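O-succinylhomoserine sulfhydrylase (Mycobacterium tuberculosis, PDB 3NDN) probably catalyses the pyridoxal-phosphate-dependent formation of L-homocysteine from O-succinyl-L-homoserine and hydrogen sulfide in methionine biosynthesis. Local coordinates at residues Gln342-Ile354 / Thr402-Ser414. Numbering follows the deposited sequence.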
loop_
_atom_site.group_PDB
_atom_site.type_symbol
_atom_site.label_atom_id
_atom_site.label_comp_id
_atom_site.label_asym_id
_atom_site.label_seq_id
_atom_site.Cartn_x
_atom_site.Cartn_y
_atom_site.Cartn_z
ATOM N N GLN A 342 -0.520 -29.110 -32.676
ATOM C CA GLN A 342 -1.742 -29.697 -32.116
ATOM C C GLN A 342 -1.436 -30.466 -30.828
ATOM O O GLN A 342 -2.213 -30.441 -29.871
ATOM C CB GLN A 342 -2.411 -30.653 -33.122
ATOM C CG GLN A 342 -3.280 -29.998 -34.181
ATOM C CD GLN A 342 -3.820 -31.008 -35.208
ATOM O OE1 GLN A 342 -3.063 -31.582 -35.993
ATOM N NE2 GLN A 342 -5.133 -31.204 -35.211
ATOM N N ARG A 343 -0.302 -31.151 -30.824
ATOM C CA ARG A 343 0.100 -31.987 -29.702
ATOM C C ARG A 343 0.525 -31.117 -28.507
ATOM O O ARG A 343 0.134 -31.387 -27.365
ATOM C CB ARG A 343 1.215 -32.932 -30.152
ATOM C CG ARG A 343 1.762 -33.862 -29.081
ATOM C CD ARG A 343 0.914 -35.128 -28.848
ATOM N NE ARG A 343 1.428 -35.863 -27.687
ATOM C CZ ARG A 343 0.845 -35.901 -26.488
ATOM N NH1 ARG A 343 -0.308 -35.269 -26.271
ATOM N NH2 ARG A 343 1.416 -36.585 -25.503
ATOM N N ALA A 344 1.317 -30.081 -28.779
ATOM C CA ALA A 344 1.704 -29.096 -27.746
ATOM C C ALA A 344 0.498 -28.402 -27.095
ATOM O O ALA A 344 0.427 -28.301 -25.872
ATOM C CB ALA A 344 2.676 -28.054 -28.318
ATOM N N PHE A 345 -0.447 -27.930 -27.912
ATOM C CA PHE A 345 -1.669 -27.295 -27.399
ATOM C C PHE A 345 -2.481 -28.248 -26.512
ATOM O O PHE A 345 -3.045 -27.838 -25.506
ATOM C CB PHE A 345 -2.543 -26.777 -28.554
ATOM C CG PHE A 345 -2.167 -25.401 -29.046
ATOM C CD1 PHE A 345 -0.854 -24.928 -28.946
ATOM C CD2 PHE A 345 -3.129 -24.578 -29.645
ATOM C CE1 PHE A 345 -0.508 -23.656 -29.413
ATOM C CE2 PHE A 345 -2.791 -23.311 -30.116
ATOM C CZ PHE A 345 -1.476 -22.851 -30.001
ATOM N N GLU A 346 -2.531 -29.519 -26.895
ATOM C CA GLU A 346 -3.247 -30.543 -26.138
ATOM C C GLU A 346 -2.684 -30.709 -24.719
ATOM O O GLU A 346 -3.442 -30.859 -23.748
ATOM C CB GLU A 346 -3.198 -31.887 -26.893
ATOM C CG GLU A 346 -4.104 -32.956 -26.294
ATOM C CD GLU A 346 -3.968 -34.332 -26.965
ATOM O OE1 GLU A 346 -2.897 -34.644 -27.545
ATOM O OE2 GLU A 346 -4.951 -35.106 -26.893
ATOM N N VAL A 347 -1.359 -30.674 -24.612
ATOM C CA VAL A 347 -0.649 -30.846 -23.335
ATOM C C VAL A 347 -0.894 -29.646 -22.405
ATOM O O VAL A 347 -1.227 -29.817 -21.218
ATOM C CB VAL A 347 0.883 -31.072 -23.564
ATOM C CG1 VAL A 347 1.656 -31.087 -22.246
ATOM C CG2 VAL A 347 1.138 -32.382 -24.345
ATOM N N LEU A 348 -0.760 -28.442 -22.945
ATOM C CA LEU A 348 -1.022 -27.234 -22.143
ATOM C C LEU A 348 -2.462 -27.208 -21.628
ATOM O O LEU A 348 -2.703 -26.863 -20.470
ATOM C CB LEU A 348 -0.702 -25.963 -22.925
ATOM C CG LEU A 348 0.696 -25.347 -22.749
ATOM C CD1 LEU A 348 1.803 -26.298 -23.171
ATOM C CD2 LEU A 348 0.754 -24.068 -23.567
ATOM N N ASP A 349 -3.405 -27.618 -22.483
ATOM C CA ASP A 349 -4.829 -27.572 -22.146
ATOM C C ASP A 349 -5.264 -28.637 -21.119
ATOM O O ASP A 349 -6.348 -28.532 -20.543
ATOM C CB ASP A 349 -5.694 -27.645 -23.418
ATOM C CG ASP A 349 -5.616 -26.375 -24.272
ATOM O OD1 ASP A 349 -5.179 -25.295 -23.790
ATOM O OD2 ASP A 349 -6.030 -26.451 -25.447
ATOM N N LYS A 350 -4.412 -29.636 -20.869
ATOM C CA LYS A 350 -4.701 -30.686 -19.875
ATOM C C LYS A 350 -4.164 -30.418 -18.461
ATOM O O LYS A 350 -4.584 -31.076 -17.503
ATOM C CB LYS A 350 -4.202 -32.055 -20.370
ATOM C CG LYS A 350 -5.073 -32.704 -21.419
ATOM C CD LYS A 350 -4.428 -33.984 -21.999
ATOM C CE LYS A 350 -4.296 -35.107 -20.968
ATOM N NZ LYS A 350 -5.595 -35.735 -20.579
ATOM N N MET A 351 -3.248 -29.457 -18.328
ATOM C CA MET A 351 -2.757 -29.009 -17.003
ATOM C C MET A 351 -3.921 -28.577 -16.103
ATOM O O MET A 351 -4.817 -27.848 -16.560
ATOM C CB MET A 351 -1.786 -27.830 -17.144
ATOM C CG MET A 351 -0.592 -28.052 -18.067
ATOM S SD MET A 351 0.755 -28.915 -17.257
ATOM C CE MET A 351 2.029 -28.875 -18.522
ATOM N N ARG A 352 -3.910 -29.022 -14.841
ATOM C CA ARG A 352 -4.942 -28.641 -13.857
ATOM C C ARG A 352 -4.392 -27.959 -12.583
ATOM O O ARG A 352 -5.175 -27.521 -11.725
ATOM C CB ARG A 352 -5.822 -29.851 -13.492
ATOM C CG ARG A 352 -6.706 -30.396 -14.647
ATOM C CD ARG A 352 -7.878 -29.432 -14.984
ATOM N NE ARG A 352 -8.675 -29.867 -16.141
ATOM C CZ ARG A 352 -8.395 -29.586 -17.417
ATOM N NH1 ARG A 352 -7.321 -28.875 -17.747
ATOM N NH2 ARG A 352 -9.194 -30.026 -18.378
ATOM N N LEU A 353 -3.064 -27.889 -12.454
ATOM C CA LEU A 353 -2.402 -27.182 -11.336
ATOM C C LEU A 353 -1.547 -26.003 -11.816
ATOM O O LEU A 353 -1.649 -24.888 -11.276
ATOM C CB LEU A 353 -1.565 -28.154 -10.466
ATOM C CG LEU A 353 -0.886 -27.611 -9.192
ATOM C CD1 LEU A 353 -1.904 -27.264 -8.091
ATOM C CD2 LEU A 353 0.162 -28.578 -8.629
ATOM N N ILE A 354 -0.693 -26.269 -12.804
ATOM C CA ILE A 354 0.175 -25.260 -13.433
ATOM C C ILE A 354 -0.688 -24.343 -14.333
ATOM O O ILE A 354 -1.523 -24.845 -15.079
ATOM C CB ILE A 354 1.319 -25.970 -14.238
ATOM C CG1 ILE A 354 2.233 -26.783 -13.302
ATOM C CG2 ILE A 354 2.152 -24.984 -15.080
ATOM C CD1 ILE A 354 3.096 -27.851 -14.005
ATOM N N THR A 402 6.960 -30.832 -5.109
ATOM C CA THR A 402 7.538 -31.375 -6.355
ATOM C C THR A 402 6.734 -32.574 -6.884
ATOM O O THR A 402 6.561 -32.744 -8.098
ATOM C CB THR A 402 9.043 -31.740 -6.192
ATOM O OG1 THR A 402 9.746 -30.615 -5.648
ATOM C CG2 THR A 402 9.667 -32.108 -7.542
ATOM N N ASP A 403 6.232 -33.390 -5.963
ATOM C CA ASP A 403 5.404 -34.545 -6.317
ATOM C C ASP A 403 4.067 -34.146 -6.955
ATOM O O ASP A 403 3.575 -34.834 -7.838
ATOM C CB ASP A 403 5.140 -35.416 -5.076
ATOM C CG ASP A 403 6.402 -36.082 -4.534
ATOM O OD1 ASP A 403 7.352 -36.349 -5.318
ATOM O OD2 ASP A 403 6.417 -36.367 -3.312
ATOM N N ASP A 404 3.471 -33.047 -6.493
ATOM C CA ASP A 404 2.196 -32.577 -7.042
ATOM C C ASP A 404 2.404 -32.037 -8.475
ATOM O O ASP A 404 1.537 -32.210 -9.338
ATOM C CB ASP A 404 1.559 -31.479 -6.154
ATOM C CG ASP A 404 1.041 -32.000 -4.793
ATOM O OD1 ASP A 404 0.662 -33.184 -4.673
ATOM O OD2 ASP A 404 0.983 -31.195 -3.828
ATOM N N LEU A 405 3.546 -31.386 -8.717
ATOM C CA LEU A 405 3.875 -30.842 -10.050
ATOM C C LEU A 405 4.160 -31.957 -11.075
ATOM O O LEU A 405 3.697 -31.892 -12.224
ATOM C CB LEU A 405 5.045 -29.859 -9.976
ATOM C CG LEU A 405 4.805 -28.520 -9.238
ATOM C CD1 LEU A 405 6.115 -27.811 -8.934
ATOM C CD2 LEU A 405 3.874 -27.603 -10.057
ATOM N N ILE A 406 4.931 -32.954 -10.657
ATOM C CA ILE A 406 5.217 -34.135 -11.500
ATOM C C ILE A 406 3.945 -34.894 -11.890
ATOM O O ILE A 406 3.780 -35.267 -13.054
ATOM C CB ILE A 406 6.298 -35.061 -10.863
ATOM C CG1 ILE A 406 7.673 -34.394 -10.994
ATOM C CG2 ILE A 406 6.322 -36.442 -11.560
ATOM C CD1 ILE A 406 8.770 -34.961 -10.100
ATOM N N ALA A 407 3.054 -35.114 -10.924
ATOM C CA ALA A 407 1.736 -35.679 -11.183
ATOM C C ALA A 407 0.939 -34.902 -12.251
ATOM O O ALA A 407 0.342 -35.518 -13.119
ATOM C CB ALA A 407 0.914 -35.795 -9.878
ATOM N N ASP A 408 0.912 -33.564 -12.165
ATOM C CA ASP A 408 0.194 -32.716 -13.137
ATOM C C ASP A 408 0.806 -32.804 -14.538
ATOM O O ASP A 408 0.085 -32.850 -15.535
ATOM C CB ASP A 408 0.160 -31.236 -12.653
ATOM C CG ASP A 408 -0.892 -30.373 -13.392
ATOM O OD1 ASP A 408 -1.997 -30.876 -13.710
ATOM O OD2 ASP A 408 -0.630 -29.162 -13.618
ATOM N N ILE A 409 2.135 -32.822 -14.611
ATOM C CA ILE A 409 2.839 -32.949 -15.893
ATOM C C ILE A 409 2.600 -34.349 -16.519
ATOM O O ILE A 409 2.301 -34.455 -17.705
ATOM C CB ILE A 409 4.354 -32.648 -15.738
ATOM C CG1 ILE A 409 4.576 -31.190 -15.289
ATOM C CG2 ILE A 409 5.126 -32.918 -17.041
ATOM C CD1 ILE A 409 6.032 -30.910 -14.817
ATOM N N ASP A 410 2.697 -35.401 -15.709
ATOM C CA ASP A 410 2.494 -36.784 -16.199
ATOM C C ASP A 410 1.075 -37.027 -16.740
ATOM O O ASP A 410 0.900 -37.713 -17.758
ATOM C CB ASP A 410 2.840 -37.806 -15.103
ATOM C CG ASP A 410 3.062 -39.234 -15.657
ATOM O OD1 ASP A 410 3.863 -39.423 -16.593
ATOM O OD2 ASP A 410 2.438 -40.172 -15.132
ATOM N N ARG A 411 0.069 -36.471 -16.068
ATOM C CA ARG A 411 -1.309 -36.567 -16.546
ATOM C C ARG A 411 -1.478 -35.807 -17.866
ATOM O O ARG A 411 -2.127 -36.302 -18.791
ATOM C CB ARG A 411 -2.310 -36.086 -15.483
ATOM C CG ARG A 411 -2.377 -36.998 -14.256
ATOM C CD ARG A 411 -3.658 -36.805 -13.445
ATOM N NE ARG A 411 -3.522 -35.741 -12.450
ATOM C CZ ARG A 411 -3.132 -35.925 -11.187
ATOM N NH1 ARG A 411 -2.831 -37.144 -10.741
ATOM N NH2 ARG A 411 -3.042 -34.881 -10.365
ATOM N N ALA A 412 -0.876 -34.619 -17.950
ATOM C CA ALA A 412 -0.960 -33.780 -19.158
ATOM C C ALA A 412 -0.293 -34.425 -20.387
ATOM O O ALA A 412 -0.759 -34.239 -21.514
ATOM C CB ALA A 412 -0.389 -32.376 -18.889
ATOM N N LEU A 413 0.783 -35.179 -20.162
ATOM C CA LEU A 413 1.503 -35.888 -21.243
ATOM C C LEU A 413 0.846 -37.215 -21.649
ATOM O O LEU A 413 1.004 -37.681 -22.785
ATOM C CB LEU A 413 2.963 -36.168 -20.835
ATOM C CG LEU A 413 3.975 -35.018 -20.765
ATOM C CD1 LEU A 413 5.229 -35.444 -20.005
ATOM C CD2 LEU A 413 4.321 -34.524 -22.164
ATOM N N SER A 414 0.137 -37.819 -20.700
ATOM C CA SER A 414 -0.397 -39.166 -20.837
ATOM C C SER A 414 -1.921 -39.068 -20.878
ATOM O O SER A 414 -2.595 -39.016 -19.838
ATOM C CB SER A 414 0.077 -40.059 -19.664
ATOM O OG SER A 414 1.450 -39.830 -19.287
ATOM O OXT SER A 414 -2.523 -38.998 -21.961
HETATM O O HOH W 1 -1.643 -35.515 -23.692
HETATM O O HOH W 2 -3.017 -32.792 -15.668
#
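Lys350 and Ala412 are the closest CA pair across the two segments, 4.9 Å apart. Here helix 342-350 and the C-terminal helix 402-413 meet at 138° between their N-to-C directions, their axes 8.3 Å apart. Residues 351-354 continue alongside helix 402-413, toward its N-terminal end. The buried carboxylate of Asp408 binds three successive amides of this loop. Arg352 N meets Asp408 OD1 on its syn lone pair, at 2.9 Å and nearly straight. Asp408 OD2 accepts two bonds from one face of its plane. Ile354 N lies 3.0 Å from Asp408 OD2, nearly along its C-O direction; Leu353 N stands above the plane and is less straight. Asp408 CG lies anti to its backbone N (chi1 -164°), which carries the carboxylate out to the loop. Water 2 lies within hydrogen-bonding reach of both Asp408 OD1 and Lys350 O. One turn further along the helix, Ala412 CB packs against Val347 O and Met351 SD. The side chains of Ile354 and Leu405 cross at about a right angle, with Ile354 CG1 3.7 Å from Leu405 CD2, while Ile354 CD1 meets Ile409 CG1. At the C-terminal end of helix 402-413, Arg343 NH2 donates to Leu413 O at 3.0 Å, with the oxygen in the guanidinium plane. Water 1 joins Arg343 NH1 to Ala412 O. Val347 and Leu413 both also touch Leu333 of strand 328-333. The arrangement is helix-on-helix packing beside the smaller mixed sheet, in the C-terminal domain of a fold-type I PLP enzyme.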